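Local structure of alpha-ketoglutarate-dependent 2,4-dichlorophenoxyacetate dioxygenase (Bradyrhizobium diazoefficiens, 5BKE) at residues K126-S131 / R279-G284. The protein probably acts as a metal- and 2-oxoglutarate-dependent dioxygenase of the TfdA family, linked to the degradation of aryloxyalkanoate herbicides. Sequence-based numbering, arbitrary orientation.
With OGA (N-oxalylglycine), chain O.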
ATOM      1  N   LYS C 126     -19.193 -37.568   4.066  1.00 22.42           N
ATOM      2  CA  LYS C 126     -19.273 -36.302   3.368  1.00 22.15           C
ATOM      3  C   LYS C 126     -20.358 -35.432   4.040  1.00 22.11           C
ATOM      4  O   LYS C 126     -20.042 -34.654   4.949  1.00 21.54           O
ATOM      5  CB  LYS C 126     -19.556 -36.560   1.883  1.00 22.73           C
ATOM      6  CG  LYS C 126     -19.340 -35.373   0.965  1.00 22.22           C
ATOM      7  CD  LYS C 126     -19.589 -35.774  -0.481  1.00 22.25           C
ATOM      8  CE  LYS C 126     -20.075 -34.592  -1.311  1.00 21.78           C
ATOM      9  NZ  LYS C 126     -20.353 -34.962  -2.728  1.00 21.34           N
ATOM     10  N   PHE C 127     -21.622 -35.590   3.637  1.00 21.21           N
ATOM     11  CA  PHE C 127     -22.721 -34.789   4.205  1.00 20.75           C
ATOM     12  C   PHE C 127     -23.556 -35.587   5.187  1.00 20.38           C
ATOM     13  O   PHE C 127     -23.777 -36.794   4.993  1.00 21.10           O
ATOM     14  CB  PHE C 127     -23.661 -34.237   3.118  1.00 20.54           C
ATOM     15  CG  PHE C 127     -22.998 -33.324   2.108  1.00 20.94           C
ATOM     16  CD1 PHE C 127     -21.786 -32.677   2.377  1.00 20.66           C
ATOM     17  CD2 PHE C 127     -23.623 -33.079   0.889  1.00 21.05           C
ATOM     18  CE1 PHE C 127     -21.204 -31.836   1.438  1.00 20.95           C
ATOM     19  CE2 PHE C 127     -23.047 -32.228  -0.056  1.00 22.01           C
ATOM     20  CZ  PHE C 127     -21.831 -31.615   0.219  1.00 21.00           C
ATOM     21  N   SER C 128     -24.017 -34.906   6.226  1.00 19.34           N
ATOM     22  CA  SER C 128     -25.062 -35.404   7.111  1.00 19.54           C
ATOM     23  C   SER C 128     -26.297 -34.511   7.028  1.00 20.32           C
ATOM     24  O   SER C 128     -26.182 -33.276   7.001  1.00 19.37           O
ATOM     25  CB  SER C 128     -24.574 -35.438   8.547  1.00 19.55           C
ATOM     26  OG  SER C 128     -23.458 -36.292   8.707  1.00 21.23           O
ATOM     27  N   LEU C 129     -27.473 -35.133   7.007  1.00 21.13           N
ATOM     28  CA  LEU C 129     -28.739 -34.407   6.818  1.00 22.49           C
ATOM     29  C   LEU C 129     -29.723 -34.737   7.939  1.00 24.03           C
ATOM     30  O   LEU C 129     -30.223 -35.861   8.009  1.00 25.11           O
ATOM     31  CB  LEU C 129     -29.354 -34.744   5.457  1.00 21.91           C
ATOM     32  CG  LEU C 129     -28.577 -34.405   4.184  1.00 22.09           C
ATOM     33  CD1 LEU C 129     -27.481 -35.407   3.833  1.00 21.34           C
ATOM     34  CD2 LEU C 129     -29.568 -34.293   3.043  1.00 22.75           C
ATOM     35  N   LEU C 130     -30.015 -33.752   8.792  1.00 23.52           N
ATOM     36  CA  LEU C 130     -30.826 -33.971   9.992  1.00 23.92           C
ATOM     37  C   LEU C 130     -32.218 -33.337   9.935  1.00 25.32           C
ATOM     38  O   LEU C 130     -32.365 -32.118   9.758  1.00 24.53           O
ATOM     39  CB  LEU C 130     -30.067 -33.505  11.237  1.00 23.40           C
ATOM     40  CG  LEU C 130     -30.570 -33.965  12.608  1.00 23.75           C
ATOM     41  CD1 LEU C 130     -30.460 -35.474  12.739  1.00 24.37           C
ATOM     42  CD2 LEU C 130     -29.784 -33.285  13.717  1.00 23.36           C
ATOM     43  N   SER C 131     -33.230 -34.188  10.104  1.00 25.09           N
ATOM     44  CA  SER C 131     -34.633 -33.792  10.052  1.00 25.30           C
ATOM     45  C   SER C 131     -35.265 -33.864  11.444  1.00 26.32           C
ATOM     46  O   SER C 131     -35.084 -34.848  12.166  1.00 24.83           O
ATOM     47  CB  SER C 131     -35.369 -34.679   9.055  1.00 25.53           C
ATOM     48  OG  SER C 131     -36.765 -34.501   9.101  1.00 26.89           O
ATOM     49  N   ARG C 279     -31.362 -38.846  10.681  1.00 25.75           N
ATOM     50  CA  ARG C 279     -30.224 -38.423   9.852  1.00 25.48           C
ATOM     51  C   ARG C 279     -30.054 -39.288   8.593  1.00 24.70           C
ATOM     52  O   ARG C 279     -30.137 -40.507   8.667  1.00 24.51           O
ATOM     53  CB  ARG C 279     -28.925 -38.452  10.688  1.00 25.27           C
ATOM     54  CG  ARG C 279     -27.722 -37.763  10.046  1.00 24.98           C
ATOM     55  CD  ARG C 279     -26.475 -37.858  10.913  1.00 24.71           C
ATOM     56  NE  ARG C 279     -25.678 -39.038  10.590  1.00 25.00           N
ATOM     57  CZ  ARG C 279     -24.695 -39.548  11.338  1.00 24.91           C
ATOM     58  NH1 ARG C 279     -24.349 -39.006  12.501  1.00 23.91           N
ATOM     59  NH2 ARG C 279     -24.047 -40.627  10.913  1.00 25.52           N
ATOM     60  N   ALA C 280     -29.839 -38.651   7.447  1.00 23.16           N
ATOM     61  CA  ALA C 280     -29.294 -39.344   6.277  1.00 22.95           C
ATOM     62  C   ALA C 280     -27.809 -39.004   6.174  1.00 23.41           C
ATOM     63  O   ALA C 280     -27.405 -37.850   6.413  1.00 23.98           O
ATOM     64  CB  ALA C 280     -30.030 -38.954   5.008  1.00 21.69           C
ATOM     65  N   THR C 281     -27.001 -40.004   5.836  1.00 22.75           N
ATOM     66  CA  THR C 281     -25.548 -39.821   5.721  1.00 22.22           C
ATOM     67  C   THR C 281     -25.036 -40.216   4.339  1.00 21.24           C
ATOM     68  O   THR C 281     -25.304 -41.322   3.856  1.00 20.78           O
ATOM     69  CB  THR C 281     -24.781 -40.564   6.830  1.00 21.72           C
ATOM     70  OG1 THR C 281     -25.454 -40.366   8.077  1.00 22.72           O
ATOM     71  CG2 THR C 281     -23.370 -40.015   6.965  1.00 21.32           C
ATOM     72  N   VAL C 282     -24.323 -39.287   3.711  1.00 20.57           N
ATOM     73  CA  VAL C 282     -23.710 -39.514   2.409  1.00 20.27           C
ATOM     74  C   VAL C 282     -22.271 -39.933   2.648  1.00 21.10           C
ATOM     75  O   VAL C 282     -21.516 -39.210   3.317  1.00 21.35           O
ATOM     76  CB  VAL C 282     -23.742 -38.253   1.526  1.00 20.13           C
ATOM     77  CG1 VAL C 282     -23.121 -38.524   0.155  1.00 18.68           C
ATOM     78  CG2 VAL C 282     -25.165 -37.741   1.379  1.00 19.80           C
ATOM     79  N   ALA C 283     -21.902 -41.097   2.107  1.00 20.97           N
ATOM     80  CA  ALA C 283     -20.552 -41.652   2.245  1.00 21.90           C
ATOM     81  C   ALA C 283     -19.504 -40.690   1.711  1.00 21.95           C
ATOM     82  O   ALA C 283     -19.759 -39.976   0.748  1.00 22.05           O
ATOM     83  CB  ALA C 283     -20.449 -42.988   1.505  1.00 20.01           C
ATOM     84  N   GLY C 284     -18.330 -40.690   2.331  1.00 24.37           N
ATOM     85  CA  GLY C 284     -17.159 -39.982   1.793  1.00 28.37           C
ATOM     86  C   GLY C 284     -16.578 -40.654   0.554  1.00 31.93           C
ATOM     87  O   GLY C 284     -16.807 -41.839   0.325  1.00 29.77           O
TER
HETATM   88  C1  OGA O 402     -25.913 -36.269  14.285  1.00 29.89           C
HETATM   89  C2  OGA O 402     -25.825 -35.481  15.495  1.00 28.89           C
HETATM   90  C4  OGA O 402     -27.047 -34.080  17.105  1.00 31.18           C
HETATM   91  C5  OGA O 402     -28.505 -33.820  17.365  1.00 32.50           C
HETATM   92  O1  OGA O 402     -24.837 -36.558  13.707  1.00 29.18           O
HETATM   93  O2  OGA O 402     -27.045 -36.583  13.856  1.00 31.38           O
HETATM   94  O2' OGA O 402     -24.760 -35.475  16.106  1.00 28.82           O
HETATM   95  O3  OGA O 402     -29.241 -34.820  17.528  1.00 34.75           O
HETATM   96  N1  OGA O 402     -26.899 -34.784  15.841  1.00 29.78           N
HETATM   97  O4  OGA O 402     -28.912 -32.636  17.389  1.00 31.84           O
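R279 and L130 sit side by side on one face of the sheet, a non-hydrogen-bonded antiparallel pair, and the arginine, followed outward, links strand pairing to ligand binding. Its CB lies 3.9 Å from L130 CD1; CG, anti to the backbone N (chi1 -168°), rests over the backbone of L129, 3.7 Å from its O. At CD the side chain passes S128 CB and comes within 3.3 Å of O2 of N-oxalylglycine, before a bend at chi3 (91°) sets NE beside T281 OG1. NE and NH2 then grip this single atom from the side, nearly in the guanidinium plane, with NE 2.9 Å from T281 OG1, which also bonds N86. S128 OG, bonded to the manganese ligand D117, lies over one guanidinium face. NH1 donates to ligand O1 over 2.8 Å, holding the C1 carboxylate at the oxalyl end; R275 also bonds the ligand. The adjacent antiparallel strands 127-132 and 276-281 belong to the main sheet of the cupin-type double-stranded beta-helix. An alanine at R279 would probably leave O1 without this donor and T281 OG1 without its two-nitrogen partner. Across the sheet from these side chains, L129 and A280 form a hydrogen-bonded pair, L129 N to A280 O at 2.8 Å, and their side chains touch helix 52-59. L129 CD1 also meets V282 CG2, while V282 N donates to F127 O in a nearly straight bond (174°).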